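Side-chain contacts in histidine kinase (Methanosarcina mazei, PDB 3LI9), which probably acts as a membrane-bound histidine kinase that phosphorylates itself on a histidine from ATP, this chain being its extracellular sensor domain of PDC fold: residues Asp30-Met33 and Glu34-Ala38; Leu119-Tyr122 and Asp123-Tyr127; Leu201-Pro204 and Thr205-Asn208. All coordinates share one frame; numbering follows the deposited sequence.

Interaction 1. Residues Asp30-Met33 and Glu34-Ala38; sequences DAQM and EANQA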
loop_
_atom_site.group_PDB
_atom_site.type_symbol
_atom_site.label_atom_id
_atom_site.label_comp_id
_atom_site.label_asym_id
_atom_site.label_seq_id
_atom_site.Cartn_x
_atom_site.Cartn_y
_atom_site.Cartn_z
ATOM N N ASP A 30 3.135 -6.158 -8.651
ATOM C CA ASP A 30 1.953 -5.383 -8.993
ATOM C C ASP A 30 0.677 -6.242 -9.055
ATOM O O ASP A 30 -0.425 -5.747 -8.797
ATOM C CB ASP A 30 2.111 -4.757 -10.366
ATOM C CG ASP A 30 0.935 -3.812 -10.701
ATOM O OD1 ASP A 30 0.651 -2.920 -9.896
ATOM O OD2 ASP A 30 0.286 -3.976 -11.744
ATOM N N ALA A 31 0.826 -7.493 -9.442
ATOM C CA ALA A 31 -0.398 -8.332 -9.677
ATOM C C ALA A 31 -1.270 -8.423 -8.419
ATOM O O ALA A 31 -2.477 -8.244 -8.521
ATOM C CB ALA A 31 -0.003 -9.745 -10.162
ATOM N N GLN A 32 -0.691 -8.670 -7.241
ATOM C CA GLN A 32 -1.508 -8.848 -6.056
ATOM C C GLN A 32 -1.985 -7.497 -5.621
ATOM O O GLN A 32 -3.055 -7.380 -5.047
ATOM C CB GLN A 32 -0.744 -9.477 -4.912
ATOM C CG GLN A 32 -1.581 -9.734 -3.629
ATOM C CD GLN A 32 -2.840 -10.614 -3.840
ATOM O OE1 GLN A 32 -2.760 -11.718 -4.370
ATOM N NE2 GLN A 32 -3.996 -10.094 -3.481
HETATM N N MSE A 33 -1.231 -6.467 -5.931
HETATM C CA MSE A 33 -1.743 -5.125 -5.550
HETATM C C MSE A 33 -2.994 -4.742 -6.378
HETATM O O MSE A 33 -3.888 -4.081 -5.865
HETATM C CB MSE A 33 -0.605 -4.052 -5.695
HETATM C CG MSE A 33 0.517 -4.479 -4.771
HETATM SE SE MSE A 33 2.050 -3.262 -5.052
HETATM C CE MSE A 33 1.339 -1.592 -4.476
ATOM N N GLU A 34 -3.025 -5.081 -7.654
ATOM C CA GLU A 34 -4.164 -4.776 -8.486
ATOM C C GLU A 34 -5.374 -5.592 -7.929
ATOM O O GLU A 34 -6.519 -5.133 -7.976
ATOM C CB GLU A 34 -3.893 -5.170 -9.950
ATOM C CG GLU A 34 -2.768 -4.349 -10.549
ATOM C CD GLU A 34 -2.940 -3.918 -12.005
ATOM O OE1 GLU A 34 -4.004 -4.062 -12.631
ATOM O OE2 GLU A 34 -1.943 -3.427 -12.586
ATOM N N ALA A 35 -5.111 -6.813 -7.460
ATOM C CA ALA A 35 -6.244 -7.611 -6.912
ATOM C C ALA A 35 -6.774 -6.910 -5.642
ATOM O O ALA A 35 -8.032 -6.770 -5.472
ATOM C CB ALA A 35 -5.809 -9.092 -6.594
ATOM N N ASN A 36 -5.862 -6.453 -4.750
ATOM C CA ASN A 36 -6.335 -5.839 -3.513
ATOM C C ASN A 36 -7.070 -4.545 -3.768
ATOM O O ASN A 36 -8.112 -4.251 -3.108
ATOM C CB ASN A 36 -5.091 -5.579 -2.592
ATOM C CG ASN A 36 -4.575 -6.844 -1.980
ATOM O OD1 ASN A 36 -5.310 -7.825 -1.861
ATOM N ND2 ASN A 36 -3.320 -6.846 -1.607
ATOM N N GLN A 37 -6.604 -3.780 -4.745
ATOM C CA GLN A 37 -7.306 -2.548 -5.130
ATOM C C GLN A 37 -8.721 -2.899 -5.633
ATOM O O GLN A 37 -9.716 -2.154 -5.282
ATOM C CB GLN A 37 -6.516 -1.858 -6.272
ATOM C CG GLN A 37 -7.177 -0.638 -6.919
ATOM C CD GLN A 37 -6.241 -0.044 -7.943
ATOM O OE1 GLN A 37 -5.935 -0.643 -8.995
ATOM N NE2 GLN A 37 -5.825 1.126 -7.667
ATOM N N ALA A 38 -8.832 -3.967 -6.433
ATOM C CA ALA A 38 -10.148 -4.351 -7.023
ATOM C C ALA A 38 -11.094 -4.827 -5.892
ATOM O O ALA A 38 -12.313 -4.646 -6.025
ATOM C CB ALA A 38 -9.951 -5.480 -8.047
#
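Asp30 and Glu34, four residues apart on one turn of helix, bring their carboxylates together: Asp30 OD2 stands 2.4 Å from Glu34 OE2, with the two planes 76° apart. At that separation one of the two acids probably carries a proton, which would lessen the repulsion between them. A chi1 of -174° turns the carboxylate of Asp30 to its own carbonyl side, where Glu34 follows one turn later; CG of Glu34 lies 3.2 Å from the carbonyl O of Asp30. Thr258 holds OD1 of Asp30 from outside, and Lys257 makes a long, weak ion pair with OE2 of Glu34.

The side-chain amides supply the second polar pair. Gln32 bends at chi2 and sends NE2 to OD1 of Asn36 at 3.1 Å. The acceptor lies in the amide plane of Gln32, but the donor sits well above the carbonyl plane of Asn36, so the bond is far from ideal. Gln71 gives the same OD1 a second donor. NE2 of Gln32 also lies 3.7 Å from CB of Ala35.

Backbone bonds accompany both pairs. Glu34 N reaches Asp30 O at 2.9 Å, Gln37 N reaches Met33 O at 3.0 Å, and Ala35 and Asn36 continue the series.

Side chains paired at i and i+4 over such a ladder mark an alpha helix, here the long N-terminal helix of the PDC (double Cache) sensor fold.

Interaction 2. Residues Leu119-Tyr122 and Asp123-Tyr127; sequences LVHY and DSSDY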
loop_
_atom_site.group_PDB
_atom_site.type_symbol
_atom_site.label_atom_id
_atom_site.label_comp_id
_atom_site.label_asym_id
_atom_site.label_seq_id
_atom_site.Cartn_x
_atom_site.Cartn_y
_atom_site.Cartn_z
ATOM N N LEU A 119 -13.435 3.179 13.018
ATOM C CA LEU A 119 -12.290 3.848 12.427
ATOM C C LEU A 119 -12.046 5.098 13.305
ATOM O O LEU A 119 -12.987 5.597 13.943
ATOM C CB LEU A 119 -12.652 4.376 11.040
ATOM C CG LEU A 119 -12.792 3.237 10.001
ATOM C CD1 LEU A 119 -13.500 3.839 8.757
ATOM C CD2 LEU A 119 -11.352 2.686 9.628
ATOM N N VAL A 120 -10.793 5.561 13.277
ATOM C CA VAL A 120 -10.390 6.806 14.011
ATOM C C VAL A 120 -9.742 7.728 12.974
ATOM O O VAL A 120 -9.203 7.264 11.916
ATOM C CB VAL A 120 -9.490 6.523 15.295
ATOM C CG1 VAL A 120 -9.208 7.798 16.010
ATOM C CG2 VAL A 120 -10.243 5.702 16.303
ATOM N N HIS A 121 -9.826 9.055 13.203
ATOM C CA HIS A 121 -9.139 10.022 12.318
ATOM C C HIS A 121 -9.687 10.140 10.916
ATOM O O HIS A 121 -9.005 10.612 9.986
ATOM C CB HIS A 121 -7.642 9.720 12.255
ATOM C CG HIS A 121 -6.983 9.664 13.607
ATOM N ND1 HIS A 121 -7.268 10.562 14.613
ATOM C CD2 HIS A 121 -6.040 8.824 14.109
ATOM C CE1 HIS A 121 -6.557 10.263 15.684
ATOM N NE2 HIS A 121 -5.800 9.214 15.405
ATOM N N TYR A 122 -10.930 9.695 10.710
ATOM C CA TYR A 122 -11.465 9.769 9.379
ATOM C C TYR A 122 -11.673 11.242 8.925
ATOM O O TYR A 122 -11.730 11.563 7.722
ATOM C CB TYR A 122 -12.762 8.949 9.311
ATOM C CG TYR A 122 -13.681 9.106 10.458
ATOM C CD1 TYR A 122 -14.559 10.189 10.527
ATOM C CD2 TYR A 122 -13.700 8.159 11.495
ATOM C CE1 TYR A 122 -15.408 10.314 11.613
ATOM C CE2 TYR A 122 -14.564 8.258 12.553
ATOM C CZ TYR A 122 -15.412 9.343 12.602
ATOM O OH TYR A 122 -16.237 9.484 13.648
ATOM N N ASP A 123 -11.823 12.120 9.898
ATOM C CA ASP A 123 -11.977 13.530 9.563
ATOM C C ASP A 123 -10.658 14.178 9.121
ATOM O O ASP A 123 -10.678 15.227 8.467
ATOM C CB ASP A 123 -12.578 14.278 10.747
ATOM C CG ASP A 123 -14.094 14.137 10.821
ATOM O OD1 ASP A 123 -14.758 13.638 9.873
ATOM O OD2 ASP A 123 -14.648 14.552 11.851
ATOM N N SER A 124 -9.514 13.577 9.448
ATOM C CA SER A 124 -8.226 14.179 9.065
ATOM C C SER A 124 -7.223 13.305 8.273
ATOM O O SER A 124 -6.362 13.852 7.555
ATOM C CB SER A 124 -7.557 14.730 10.327
ATOM O OG SER A 124 -7.240 13.646 11.196
ATOM N N SER A 125 -7.290 11.986 8.364
ATOM C CA SER A 125 -6.272 11.160 7.679
ATOM C C SER A 125 -6.513 10.943 6.197
ATOM O O SER A 125 -7.635 10.831 5.764
ATOM C CB SER A 125 -6.131 9.793 8.337
ATOM O OG SER A 125 -5.697 9.963 9.684
ATOM N N ASP A 126 -5.426 10.814 5.436
ATOM C CA ASP A 126 -5.502 10.621 4.009
ATOM C C ASP A 126 -6.291 9.404 3.566
ATOM O O ASP A 126 -6.800 9.412 2.483
ATOM C CB ASP A 126 -4.103 10.453 3.439
ATOM C CG ASP A 126 -3.345 11.753 3.400
ATOM O OD1 ASP A 126 -3.990 12.835 3.517
ATOM O OD2 ASP A 126 -2.101 11.668 3.242
ATOM N N TYR A 127 -6.315 8.328 4.330
ATOM C CA TYR A 127 -7.047 7.174 3.807
ATOM C C TYR A 127 -8.502 7.556 3.492
ATOM O O TYR A 127 -9.168 6.908 2.635
ATOM C CB TYR A 127 -7.018 6.016 4.810
ATOM C CG TYR A 127 -7.940 6.178 6.044
ATOM C CD1 TYR A 127 -9.173 5.605 6.083
ATOM C CD2 TYR A 127 -7.510 6.866 7.191
ATOM C CE1 TYR A 127 -9.968 5.705 7.169
ATOM C CE2 TYR A 127 -8.324 6.970 8.324
ATOM C CZ TYR A 127 -9.556 6.391 8.301
ATOM O OH TYR A 127 -10.377 6.462 9.400
#
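Tyr127 lays the hydroxyl end of its ring across the loop before its helix, with OH over CB of Leu119 at 3.5 Å and against CB of Tyr122. With chi1 at 75°, its CG is wedged between its own backbone N and carbonyl carbon, a setting that carries the ring back over the preceding residues. Its hydroxyl donates to the carbonyl O of Val120 at 2.9 Å; the donor stands 49° out of the carbonyl plane, so the approach is from above. Leu119 adds an apolar touch, its CD2 lying 4.1 Å from CE1 of Tyr127.

The other centre is the carbonyl O of His121. It accepts Ser125 N at 2.7 Å in a nearly straight bond, and Ser124 N at 3.1 Å from above the carbonyl plane. Two amides grip one oxygen and close a type I beta turn with Tyr122 and Asp123 at its corners, Ser125 extending it by one residue. Ser125 OG comes within 3.2 Å of CB of His121, and the imidazole has CG1 of Val120 packed over the centre of one face.

Tyr122 and Asp123 run side by side, ring and carboxylate nearly perpendicular, with OD1 of Asp123 3.5 Å from CD1 of Tyr122. Their polar ends serve other partners: Tyr122 OH bonds to Asp98, and Asp123 forms a salt bridge with Arg102.

A bound buffer molecule, probably from the crystallisation liquor, lies near Tyr127 and accepts a hydrogen bond from Val120 N; such molecules often mark pockets, though this one need not. The chemistry implies a loop fixed in part by directed bonds to two carbonyls, one met by a side-chain hydroxyl and the other by successive backbone amides, with Leu119 and Tyr122 touching the Tyr127 ring.

Interaction 3. Residues Leu201-Pro204 and Thr205-Asn208; sequences LSHP and TQKN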
loop_
_atom_site.group_PDB
_atom_site.type_symbol
_atom_site.label_atom_id
_atom_site.label_comp_id
_atom_site.label_asym_id
_atom_site.label_seq_id
_atom_site.Cartn_x
_atom_site.Cartn_y
_atom_site.Cartn_z
ATOM N N LEU A 201 10.473 -0.814 1.622
ATOM C CA LEU A 201 9.448 -1.775 2.061
ATOM C C LEU A 201 10.141 -3.120 2.462
ATOM O O LEU A 201 9.473 -4.055 2.951
ATOM C CB LEU A 201 8.502 -2.133 0.912
ATOM C CG LEU A 201 7.829 -0.802 0.426
ATOM C CD1 LEU A 201 6.816 -1.089 -0.619
ATOM C CD2 LEU A 201 7.268 0.054 1.561
ATOM N N SER A 202 11.442 -3.245 2.116
ATOM C CA SER A 202 12.199 -4.488 2.399
ATOM C C SER A 202 13.670 -4.095 2.394
ATOM O O SER A 202 14.037 -3.049 1.834
ATOM C CB SER A 202 12.019 -5.558 1.304
ATOM O OG SER A 202 12.477 -5.135 0.021
ATOM N N HIS A 203 14.511 -4.932 2.992
ATOM C CA HIS A 203 15.988 -4.803 2.771
ATOM C C HIS A 203 16.606 -6.074 3.308
ATOM O O HIS A 203 16.169 -6.551 4.342
ATOM C CB HIS A 203 16.556 -3.595 3.496
ATOM C CG HIS A 203 17.964 -3.270 3.054
ATOM N ND1 HIS A 203 19.080 -3.884 3.615
ATOM C CD2 HIS A 203 18.431 -2.437 2.095
ATOM C CE1 HIS A 203 20.171 -3.421 3.028
ATOM N NE2 HIS A 203 19.808 -2.529 2.112
ATOM N N PRO A 204 17.594 -6.676 2.611
ATOM C CA PRO A 204 18.005 -8.019 3.014
ATOM C C PRO A 204 18.708 -7.978 4.380
ATOM O O PRO A 204 18.606 -8.966 5.126
ATOM C CB PRO A 204 19.032 -8.398 1.935
ATOM C CG PRO A 204 18.694 -7.558 0.725
ATOM C CD PRO A 204 18.208 -6.250 1.331
ATOM N N THR A 205 19.384 -6.885 4.717
ATOM C CA THR A 205 20.095 -6.811 6.032
ATOM C C THR A 205 19.696 -5.713 6.991
ATOM O O THR A 205 19.788 -5.870 8.238
ATOM C CB THR A 205 21.654 -6.742 5.826
ATOM O OG1 THR A 205 21.966 -5.704 4.913
ATOM C CG2 THR A 205 22.139 -8.033 5.201
ATOM N N GLN A 206 19.261 -4.578 6.465
ATOM C CA GLN A 206 18.965 -3.456 7.323
ATOM C C GLN A 206 17.447 -3.458 7.654
ATOM O O GLN A 206 16.667 -2.661 7.103
ATOM C CB GLN A 206 19.350 -2.144 6.645
ATOM C CG GLN A 206 20.855 -2.045 6.324
ATOM C CD GLN A 206 21.683 -1.690 7.556
ATOM O OE1 GLN A 206 21.165 -1.450 8.627
ATOM N NE2 GLN A 206 22.957 -1.563 7.374
ATOM N N LYS A 207 17.019 -4.348 8.535
ATOM C CA LYS A 207 15.575 -4.381 8.839
ATOM C C LYS A 207 15.069 -3.127 9.452
ATOM O O LYS A 207 13.883 -2.780 9.285
ATOM C CB LYS A 207 15.230 -5.606 9.693
ATOM C CG LYS A 207 15.745 -6.915 9.137
ATOM C CD LYS A 207 15.204 -7.210 7.655
ATOM C CE LYS A 207 15.642 -8.593 7.182
ATOM N NZ LYS A 207 15.230 -8.741 5.744
ATOM N N ASN A 208 15.924 -2.409 10.192
ATOM C CA ASN A 208 15.568 -1.123 10.756
ATOM C C ASN A 208 15.267 -0.012 9.761
ATOM O O ASN A 208 14.692 1.031 10.110
ATOM C CB ASN A 208 16.755 -0.616 11.666
ATOM C CG ASN A 208 18.052 -0.462 10.895
ATOM O OD1 ASN A 208 18.456 -1.328 10.148
ATOM N ND2 ASN A 208 18.696 0.675 11.072
#
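His203 turns its imidazole toward the chain that follows, and its ND1 accepts two backbone N-H groups. Gln206 N reaches ND1 at 2.9 Å with an N-H...acceptor angle of 165°, and Thr205 N reaches it at 3.2 Å, somewhat less straight. Both donors are tilted out of the ring plane. Because ND1 accepts twice, the imidazole is likely to be neutral, with its proton on NE2. A chi1 of -168° swings CG away from the backbone N, which brings ND1 against the amides of the turn. A leucine in place of His203 would probably leave the amides of Thr205 and Gln206 without their shared acceptor and set the turn free to shift.

A second set of bonds comes from the lysine. Lys207 bends at chi2 and then runs extended, so that NZ meets the carbonyl O of His203 at 2.8 Å and, weakly, that of Pro204. NZ also forms a salt bridge with Asp177, whose other carboxylate oxygen accepts the backbone N of His203.

Van der Waals contacts add to these bonds. CD of Pro204 lies 3.3 Å above one face of the imidazole, offset toward its rim, while CG of Gln206 touches CE1 of His203 at 3.6 Å. Trp209 makes an edge-to-face pair with the imidazole.

Together these contacts make a compact turn in which a side chain at position i holds the amides of i+2 and i+3, overlapping an inverse gamma turn centred on Gln206, whose Lys207 N to Thr205 O bond is weak, in the loop between strand 190-194 and helix 221-231 of the PDC fold.

Followed from the N terminus, the three contacts come in series, neither nesting nor crossing, and each is local, so none closes a long loop. Interaction 1 lies within helix 13-48, whose length runs past both sheets of the PDC fold; its surroundings include strands 148-159 and 248-256, one from each sheet. Interaction 2 leads from strand 115-118 of the larger sheet into helix 126-134. Interaction 3 belongs to the four-stranded part, linking the loop after strand 190-194 to helix 174-180. Interactions 2 and 3 lie farthest apart, their centres about 29 Å from each other, and no two interactions touch.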